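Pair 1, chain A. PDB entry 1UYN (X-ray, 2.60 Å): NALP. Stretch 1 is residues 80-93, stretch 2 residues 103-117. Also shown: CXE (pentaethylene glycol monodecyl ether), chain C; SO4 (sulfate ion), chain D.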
# COMPACT_ATOMS: atom_id res chain seq x y z
N GLU A 80 -21.31 -12.24 14.64
CA GLU A 80 -20.59 -13.29 15.38
C GLU A 80 -19.33 -13.77 14.61
O GLU A 80 -18.32 -14.10 15.23
CB GLU A 80 -21.56 -14.43 15.81
CG GLU A 80 -22.24 -14.16 17.18
CD GLU A 80 -23.68 -14.65 17.30
OE1 GLU A 80 -23.88 -15.85 17.59
OE2 GLU A 80 -24.63 -13.85 17.14
N ASN A 81 -19.40 -13.75 13.28
CA ASN A 81 -18.30 -14.14 12.38
C ASN A 81 -17.84 -13.07 11.38
O ASN A 81 -17.20 -13.39 10.39
CB ASN A 81 -18.73 -15.33 11.49
CG ASN A 81 -19.23 -16.52 12.25
OD1 ASN A 81 -20.20 -17.13 11.84
ND2 ASN A 81 -18.55 -16.90 13.33
N THR A 82 -18.21 -11.82 11.59
CA THR A 82 -17.90 -10.79 10.62
C THR A 82 -17.12 -9.68 11.25
O THR A 82 -17.36 -9.33 12.36
CB THR A 82 -19.18 -10.31 9.98
OG1 THR A 82 -19.75 -11.43 9.32
CG2 THR A 82 -18.94 -9.37 8.81
N THR A 83 -16.14 -9.15 10.53
CA THR A 83 -15.37 -8.02 11.00
C THR A 83 -15.32 -7.00 9.90
O THR A 83 -15.24 -7.36 8.77
CB THR A 83 -13.97 -8.45 11.29
OG1 THR A 83 -13.99 -9.59 12.15
CG2 THR A 83 -13.26 -7.38 12.07
N ALA A 84 -15.39 -5.71 10.23
CA ALA A 84 -15.31 -4.67 9.22
C ALA A 84 -14.37 -3.59 9.66
O ALA A 84 -14.14 -3.38 10.83
CB ALA A 84 -16.69 -4.08 8.87
N ALA A 85 -13.78 -2.96 8.67
CA ALA A 85 -12.84 -1.87 8.90
C ALA A 85 -13.03 -0.83 7.84
O ALA A 85 -13.47 -1.10 6.73
CB ALA A 85 -11.43 -2.38 8.90
N ALA A 86 -12.77 0.38 8.26
CA ALA A 86 -12.82 1.53 7.43
C ALA A 86 -11.69 2.44 7.92
O ALA A 86 -11.54 2.72 9.12
CB ALA A 86 -14.19 2.18 7.52
N THR A 87 -10.89 2.89 6.97
CA THR A 87 -9.71 3.70 7.26
C THR A 87 -9.61 4.83 6.27
O THR A 87 -9.99 4.73 5.11
CB THR A 87 -8.43 2.83 7.23
OG1 THR A 87 -8.30 2.15 8.49
CG2 THR A 87 -7.19 3.69 7.16
N LEU A 88 -9.11 5.93 6.78
CA LEU A 88 -8.87 7.11 5.98
C LEU A 88 -7.40 7.44 6.08
O LEU A 88 -6.80 7.41 7.14
CB LEU A 88 -9.74 8.24 6.45
CG LEU A 88 -10.35 9.02 5.31
CD1 LEU A 88 -11.80 9.46 5.59
CD2 LEU A 88 -9.42 10.24 5.10
N GLY A 89 -6.82 7.70 4.91
CA GLY A 89 -5.39 7.76 4.76
C GLY A 89 -5.07 9.00 3.99
O GLY A 89 -5.67 9.24 2.94
N MET A 90 -4.11 9.76 4.53
CA MET A 90 -3.47 10.85 3.84
C MET A 90 -1.97 10.58 3.69
O MET A 90 -1.26 10.26 4.64
CB MET A 90 -3.79 12.16 4.53
CG MET A 90 -5.32 12.36 4.54
SD MET A 90 -6.06 14.02 5.04
CE MET A 90 -7.97 13.63 5.16
N GLY A 91 -1.51 10.67 2.45
CA GLY A 91 -0.18 10.29 2.06
C GLY A 91 0.63 11.43 1.46
O GLY A 91 0.14 12.34 0.83
N ARG A 92 1.92 11.36 1.68
CA ARG A 92 2.82 12.20 0.96
C ARG A 92 3.98 11.31 0.61
O ARG A 92 4.54 10.65 1.46
CB ARG A 92 3.26 13.36 1.83
CG ARG A 92 4.59 13.93 1.42
CD ARG A 92 4.51 15.22 0.67
NE ARG A 92 4.68 16.33 1.60
CZ ARG A 92 4.23 17.56 1.36
NH1 ARG A 92 3.59 17.85 0.21
NH2 ARG A 92 4.43 18.51 2.29
N SER A 93 4.34 11.29 -0.66
CA SER A 93 5.41 10.43 -1.12
C SER A 93 6.25 11.20 -2.13
O SER A 93 5.80 12.23 -2.63
CB SER A 93 4.82 9.16 -1.72
OG SER A 93 4.59 9.35 -3.10
N LYS A 103 6.51 14.91 -6.32
CA LYS A 103 5.86 14.65 -5.06
C LYS A 103 4.37 14.36 -5.28
O LYS A 103 3.66 15.12 -5.96
CB LYS A 103 6.12 15.78 -4.05
CG LYS A 103 5.09 16.93 -4.05
CD LYS A 103 5.42 18.09 -3.04
CE LYS A 103 4.17 19.02 -2.69
NZ LYS A 103 3.58 19.80 -3.82
N THR A 104 3.92 13.25 -4.68
CA THR A 104 2.56 12.77 -4.69
C THR A 104 1.88 13.04 -3.35
O THR A 104 2.33 12.58 -2.29
CB THR A 104 2.54 11.23 -4.90
OG1 THR A 104 3.27 10.85 -6.09
CG2 THR A 104 1.12 10.74 -5.17
N ASP A 105 0.74 13.71 -3.42
CA ASP A 105 -0.17 13.79 -2.30
C ASP A 105 -1.34 12.92 -2.53
O ASP A 105 -1.86 12.84 -3.63
CB ASP A 105 -0.68 15.20 -2.16
CG ASP A 105 0.36 16.09 -1.71
OD1 ASP A 105 1.38 15.62 -1.14
OD2 ASP A 105 0.25 17.27 -1.88
N SER A 106 -1.81 12.27 -1.48
CA SER A 106 -2.93 11.36 -1.71
C SER A 106 -3.90 11.28 -0.58
O SER A 106 -3.58 11.48 0.60
CB SER A 106 -2.42 9.99 -2.08
OG SER A 106 -1.54 9.49 -1.07
N ILE A 107 -5.14 11.08 -0.97
CA ILE A 107 -6.21 10.90 0.00
C ILE A 107 -7.00 9.71 -0.39
O ILE A 107 -7.53 9.65 -1.47
CB ILE A 107 -7.07 12.15 0.16
CG1 ILE A 107 -6.19 13.27 0.75
CG2 ILE A 107 -8.25 11.86 1.10
CD1 ILE A 107 -6.85 14.67 0.89
N SER A 108 -7.11 8.78 0.55
CA SER A 108 -7.67 7.48 0.27
C SER A 108 -8.51 6.99 1.40
O SER A 108 -8.13 7.12 2.58
CB SER A 108 -6.55 6.46 0.07
OG SER A 108 -5.70 6.85 -0.98
N LEU A 109 -9.62 6.38 1.02
CA LEU A 109 -10.46 5.62 1.90
C LEU A 109 -10.22 4.13 1.66
O LEU A 109 -10.28 3.66 0.55
CB LEU A 109 -11.89 5.94 1.59
CG LEU A 109 -12.87 4.95 2.22
CD1 LEU A 109 -12.84 4.97 3.78
CD2 LEU A 109 -14.28 5.29 1.69
N PHE A 110 -9.99 3.38 2.72
CA PHE A 110 -9.88 1.93 2.62
C PHE A 110 -10.98 1.25 3.39
O PHE A 110 -11.31 1.69 4.47
CB PHE A 110 -8.54 1.49 3.18
CG PHE A 110 -7.38 2.23 2.60
CD1 PHE A 110 -7.04 3.48 3.08
CD2 PHE A 110 -6.67 1.71 1.55
CE1 PHE A 110 -5.98 4.16 2.53
CE2 PHE A 110 -5.61 2.39 1.02
CZ PHE A 110 -5.26 3.62 1.53
N ALA A 111 -11.53 0.17 2.85
CA ALA A 111 -12.56 -0.60 3.54
C ALA A 111 -12.28 -2.10 3.41
O ALA A 111 -11.79 -2.58 2.41
CB ALA A 111 -13.95 -0.25 3.00
N GLY A 112 -12.64 -2.85 4.42
CA GLY A 112 -12.42 -4.28 4.41
C GLY A 112 -13.52 -5.03 5.12
O GLY A 112 -14.06 -4.55 6.10
N ILE A 113 -13.91 -6.18 4.61
CA ILE A 113 -14.75 -7.07 5.43
C ILE A 113 -14.10 -8.45 5.51
O ILE A 113 -13.46 -8.91 4.58
CB ILE A 113 -16.19 -7.11 4.87
CG1 ILE A 113 -17.05 -8.01 5.76
CG2 ILE A 113 -16.19 -7.59 3.38
CD1 ILE A 113 -18.32 -8.64 5.02
N ARG A 114 -14.20 -9.10 6.63
CA ARG A 114 -13.61 -10.44 6.80
C ARG A 114 -14.69 -11.30 7.36
O ARG A 114 -15.22 -10.97 8.40
CB ARG A 114 -12.47 -10.39 7.81
CG ARG A 114 -12.04 -11.75 8.31
CD ARG A 114 -10.77 -11.74 9.13
NE ARG A 114 -10.75 -12.92 9.99
CZ ARG A 114 -9.66 -13.58 10.38
NH1 ARG A 114 -8.44 -13.20 10.04
NH2 ARG A 114 -9.80 -14.65 11.11
N HIS A 115 -15.05 -12.34 6.64
CA HIS A 115 -16.00 -13.34 7.10
C HIS A 115 -15.24 -14.58 7.53
O HIS A 115 -14.53 -15.13 6.74
CB HIS A 115 -16.95 -13.72 5.97
CG HIS A 115 -18.11 -14.53 6.42
ND1 HIS A 115 -17.97 -15.61 7.27
CD2 HIS A 115 -19.43 -14.42 6.18
CE1 HIS A 115 -19.16 -16.11 7.56
NE2 HIS A 115 -20.06 -15.40 6.91
N ASP A 116 -15.42 -15.03 8.77
CA ASP A 116 -14.89 -16.31 9.28
C ASP A 116 -15.83 -17.48 9.12
O ASP A 116 -17.01 -17.39 9.42
CB ASP A 116 -14.53 -16.21 10.74
CG ASP A 116 -13.35 -15.33 10.99
OD1 ASP A 116 -12.31 -15.51 10.36
OD2 ASP A 116 -13.33 -14.39 11.79
N ALA A 117 -15.29 -18.60 8.67
CA ALA A 117 -15.99 -19.83 8.74
C ALA A 117 -15.51 -20.47 10.05
O ALA A 117 -14.48 -21.16 10.08
CB ALA A 117 -15.66 -20.69 7.53
C1 CXE C . 0.84 13.23 5.78
C2 CXE C . 0.13 14.18 6.74
C3 CXE C . -1.32 13.79 7.00
C4 CXE C . -1.81 14.22 8.39
C5 CXE C . -3.30 13.94 8.57
C6 CXE C . -3.67 12.70 9.40
C7 CXE C . -4.63 11.73 8.68
C8 CXE C . -5.91 11.42 9.48
C9 CXE C . -7.21 11.22 8.67
C10 CXE C . -8.38 12.02 9.27
O11 CXE C . -9.64 11.33 9.32
C12 CXE C . -9.74 10.49 10.47
C13 CXE C . -11.04 9.68 10.51
O14 CXE C . -11.06 8.40 9.80
C15 CXE C . -12.03 7.47 10.35
C16 CXE C . -12.53 6.37 9.40
O17 CXE C . -13.91 6.53 9.05
C18 CXE C . -14.85 5.82 9.87
C19 CXE C . -16.27 5.99 9.33
O20 CXE C . -17.25 5.38 10.19
C21 CXE C . -18.50 5.16 9.52
C22 CXE C . -19.71 5.33 10.44
O23 CXE C . -20.22 4.06 10.82
C24 CXE C . -21.53 3.69 10.37
C25 CXE C . -21.95 2.31 10.88
O26 CXE C . -21.79 1.31 9.87
S SO4 D . -22.45 -13.38 10.93
O1 SO4 D . -23.37 -12.69 10.01
O2 SO4 D . -21.32 -12.55 11.31
O3 SO4 D . -23.10 -13.75 12.20
O4 SO4 D . -21.99 -14.60 10.26
O HOH W 1 -14.28 -12.17 11.07

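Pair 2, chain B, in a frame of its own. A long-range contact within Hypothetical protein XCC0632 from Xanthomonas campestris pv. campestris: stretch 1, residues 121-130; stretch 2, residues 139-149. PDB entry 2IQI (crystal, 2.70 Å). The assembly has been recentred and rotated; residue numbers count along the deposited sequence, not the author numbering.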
# COMPACT_ATOMS: atom_id res chain seq x y z
N ALA B 121 -4.17 12.86 9.86
CA ALA B 121 -3.72 11.46 9.85
C ALA B 121 -3.32 11.08 8.43
O ALA B 121 -4.07 11.31 7.48
CB ALA B 121 -4.81 10.55 10.37
N ALA B 122 -2.12 10.50 8.28
CA ALA B 122 -1.74 9.92 6.98
C ALA B 122 -2.59 8.69 6.76
O ALA B 122 -2.58 7.79 7.56
CB ALA B 122 -0.29 9.56 6.96
N THR B 123 -3.33 8.69 5.66
CA THR B 123 -4.39 7.78 5.43
C THR B 123 -4.25 7.07 4.08
O THR B 123 -4.16 7.71 3.02
CB THR B 123 -5.73 8.55 5.47
OG1 THR B 123 -5.89 9.10 6.78
CG2 THR B 123 -6.93 7.65 5.13
N ILE B 124 -4.24 5.75 4.13
CA ILE B 124 -4.22 4.97 2.94
C ILE B 124 -5.42 4.08 3.01
O ILE B 124 -5.61 3.37 3.98
CB ILE B 124 -2.92 4.16 2.79
CG1 ILE B 124 -1.70 5.09 2.84
CG2 ILE B 124 -2.86 3.52 1.46
CD1 ILE B 124 -0.41 4.40 2.77
N GLU B 125 -6.25 4.15 1.98
CA GLU B 125 -7.32 3.19 1.80
C GLU B 125 -7.19 2.57 0.42
O GLU B 125 -7.07 3.30 -0.58
CB GLU B 125 -8.67 3.83 2.00
CG GLU B 125 -9.83 3.00 1.45
CD GLU B 125 -11.20 3.67 1.66
OE1 GLU B 125 -11.24 4.80 2.25
OE2 GLU B 125 -12.24 3.06 1.26
N LEU B 126 -7.21 1.23 0.39
CA LEU B 126 -7.04 0.47 -0.85
C LEU B 126 -7.79 -0.90 -0.87
O LEU B 126 -8.14 -1.45 0.20
CB LEU B 126 -5.57 0.30 -1.19
CG LEU B 126 -4.71 -0.46 -0.17
CD1 LEU B 126 -4.87 -1.99 -0.36
CD2 LEU B 126 -3.19 -0.01 -0.12
N ASN B 127 -8.03 -1.44 -2.08
CA ASN B 127 -8.68 -2.74 -2.22
C ASN B 127 -7.81 -3.70 -3.02
O ASN B 127 -7.37 -3.38 -4.14
CB ASN B 127 -10.02 -2.55 -2.92
CG ASN B 127 -10.76 -3.84 -3.14
OD1 ASN B 127 -10.66 -4.44 -4.23
ND2 ASN B 127 -11.51 -4.29 -2.12
N ALA B 128 -7.53 -4.87 -2.46
CA ALA B 128 -6.76 -5.89 -3.14
C ALA B 128 -7.65 -7.01 -3.61
O ALA B 128 -8.51 -7.48 -2.87
CB ALA B 128 -5.69 -6.47 -2.22
N LYS B 129 -7.45 -7.43 -4.84
CA LYS B 129 -8.04 -8.66 -5.29
C LYS B 129 -6.88 -9.60 -5.49
O LYS B 129 -5.81 -9.18 -5.99
CB LYS B 129 -8.71 -8.43 -6.62
CG LYS B 129 -9.90 -7.55 -6.57
CD LYS B 129 -10.52 -7.48 -7.92
CE LYS B 129 -11.94 -7.05 -7.73
NZ LYS B 129 -12.13 -5.70 -7.12
N LEU B 130 -7.07 -10.85 -5.11
CA LEU B 130 -6.18 -11.91 -5.49
C LEU B 130 -6.92 -12.77 -6.52
O LEU B 130 -8.01 -13.27 -6.26
CB LEU B 130 -5.79 -12.73 -4.27
CG LEU B 130 -4.77 -13.82 -4.56
CD1 LEU B 130 -3.42 -13.17 -4.99
CD2 LEU B 130 -4.58 -14.73 -3.38
N VAL B 139 -10.21 -15.07 -6.20
CA VAL B 139 -10.03 -15.87 -5.01
C VAL B 139 -10.67 -15.17 -3.82
O VAL B 139 -11.43 -15.76 -3.10
CB VAL B 139 -8.57 -16.15 -4.74
CG1 VAL B 139 -8.39 -16.71 -3.35
CG2 VAL B 139 -8.03 -17.11 -5.77
N ALA B 140 -10.37 -13.89 -3.64
CA ALA B 140 -10.93 -13.05 -2.57
C ALA B 140 -10.53 -11.60 -2.81
O ALA B 140 -9.73 -11.27 -3.70
CB ALA B 140 -10.43 -13.49 -1.23
N SER B 141 -11.11 -10.74 -1.99
CA SER B 141 -11.02 -9.32 -2.16
C SER B 141 -11.12 -8.80 -0.76
O SER B 141 -11.78 -9.42 0.06
CB SER B 141 -12.20 -8.82 -2.99
OG SER B 141 -11.88 -7.57 -3.58
N ARG B 142 -10.44 -7.69 -0.48
CA ARG B 142 -10.45 -7.08 0.84
C ARG B 142 -10.04 -5.63 0.79
O ARG B 142 -9.04 -5.27 0.18
CB ARG B 142 -9.54 -7.83 1.80
CG ARG B 142 -9.58 -7.19 3.15
CD ARG B 142 -8.81 -7.89 4.20
NE ARG B 142 -9.45 -9.12 4.61
CZ ARG B 142 -9.00 -9.90 5.59
NH1 ARG B 142 -7.91 -9.54 6.29
NH2 ARG B 142 -9.65 -11.02 5.89
N THR B 143 -10.80 -4.80 1.50
CA THR B 143 -10.48 -3.40 1.70
C THR B 143 -9.61 -3.24 2.93
O THR B 143 -9.91 -3.83 3.95
CB THR B 143 -11.76 -2.60 1.79
OG1 THR B 143 -12.38 -2.65 0.51
CG2 THR B 143 -11.50 -1.15 2.15
N PHE B 144 -8.51 -2.51 2.80
CA PHE B 144 -7.60 -2.21 3.90
C PHE B 144 -7.60 -0.71 4.08
O PHE B 144 -7.40 -0.02 3.10
CB PHE B 144 -6.16 -2.66 3.55
CG PHE B 144 -5.99 -4.15 3.45
CD1 PHE B 144 -5.62 -4.90 4.55
CD2 PHE B 144 -6.21 -4.81 2.23
CE1 PHE B 144 -5.46 -6.27 4.44
CE2 PHE B 144 -6.04 -6.17 2.11
CZ PHE B 144 -5.66 -6.92 3.23
N THR B 145 -7.82 -0.22 5.30
CA THR B 145 -7.74 1.21 5.61
C THR B 145 -6.76 1.40 6.75
O THR B 145 -6.94 0.83 7.81
CB THR B 145 -9.11 1.83 6.11
OG1 THR B 145 -10.20 1.34 5.34
CG2 THR B 145 -9.10 3.33 6.01
N VAL B 146 -5.77 2.25 6.58
CA VAL B 146 -4.91 2.56 7.68
C VAL B 146 -4.82 4.07 7.84
O VAL B 146 -4.67 4.79 6.84
CB VAL B 146 -3.53 1.97 7.45
CG1 VAL B 146 -2.54 2.49 8.46
CG2 VAL B 146 -3.60 0.47 7.53
N ALA B 147 -4.95 4.56 9.08
CA ALA B 147 -4.74 5.99 9.39
C ALA B 147 -3.79 6.16 10.57
O ALA B 147 -3.98 5.59 11.65
CB ALA B 147 -6.08 6.70 9.65
N ARG B 148 -2.72 6.92 10.37
CA ARG B 148 -1.77 7.08 11.48
C ARG B 148 -1.60 8.54 11.79
O ARG B 148 -1.23 9.32 10.91
CB ARG B 148 -0.43 6.41 11.16
CG ARG B 148 -0.51 4.87 10.95
CD ARG B 148 -0.71 4.07 12.24
NE ARG B 148 0.48 4.19 13.09
CZ ARG B 148 1.48 3.31 13.13
NH1 ARG B 148 1.42 2.20 12.39
NH2 ARG B 148 2.53 3.51 13.93
N PRO B 149 -1.86 8.94 13.05
CA PRO B 149 -1.82 10.38 13.39
C PRO B 149 -0.40 10.86 13.24
O PRO B 149 0.55 10.13 13.56
CB PRO B 149 -2.23 10.41 14.86
CG PRO B 149 -1.77 9.06 15.39
CD PRO B 149 -2.12 8.11 14.24

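What backbone arrangement do the two pairs share? Each is a pair of neighbouring antiparallel strands, with 167° between their N-to-C directions in both cases, and 14 central residues superpose with an RMSD of 0.4 Å. Narrow and wide pairs alternate along the ladder: only the wide ones exchange backbone N-H...O bonds, while at the narrow ones CA-H groups point at carbonyls. The match T87(A) = L126(B) and F110(A) = F144(B) makes this concrete. F110(A) N donates to T87(A) O at 2.7 Å and T87(A) N to F110(A) O at 2.8 Å; in pair 2, F144(B) N reaches L126(B) O at 2.8 Å and L126(B) N reaches F144(B) O at 3.0 Å.

How is the space around the matched phenylalanine filled? Both rings adopt the m rotamer on the same face of their sheets. In pair 1 the cross-strand neighbours are slight: T87(A) CG2 lies 4.1 Å from F110(A) CD1, and the CA of G89(A) sits at the ring edge, 4.3 Å from F110(A) CE1. Glycine suits this place, because an ideal CB on G89(A) would come within a tight 3.0 Å of F110(A) CE1. Pair 2 has A128(B) at the glycine position, yet its ring leaves room: A128(B) CB meets the edge at F144(B) CE2, 4.4 Å away. L126(B) replaces the threonine and brings CD1 to 4.1 Å from F144(B) CD2.

What happens at the other small residues on that face? A85(A) and G112(A) match I124(B) and V146(B), so a nearly bare stretch of sheet in pair 1 becomes a buried branched aliphatic pair in pair 2, with the same backbone pairing beneath. G91(A) is matched by L130(B). An ideal CB on G91(A) would clash with S106(A) OG at 2.5 Å; in pair 2 the serine position is held by A140(B), and L130(B) CD2 instead approaches V139(B) CG1 at 4.3 Å.

How do the opposite faces differ in chemistry? Along its middle, this face in pair 1 carries A86(A), L88(A), M90(A), I107(A) and L109(A), whose side chains are apolar: M90(A) CG lies 4.0 Å from I107(A) CG1. The detergent rests here too, its O14 3.6 Å from L88(A) CB. Pair 2 places E125(B), N127(B), K129(B), S141(B) and T143(B) at the same positions, and polar groups make the link. N127(B) ND2 donates to T143(B) OG1 at 3.2 Å, where pair 1 has L88(A) and L109(A).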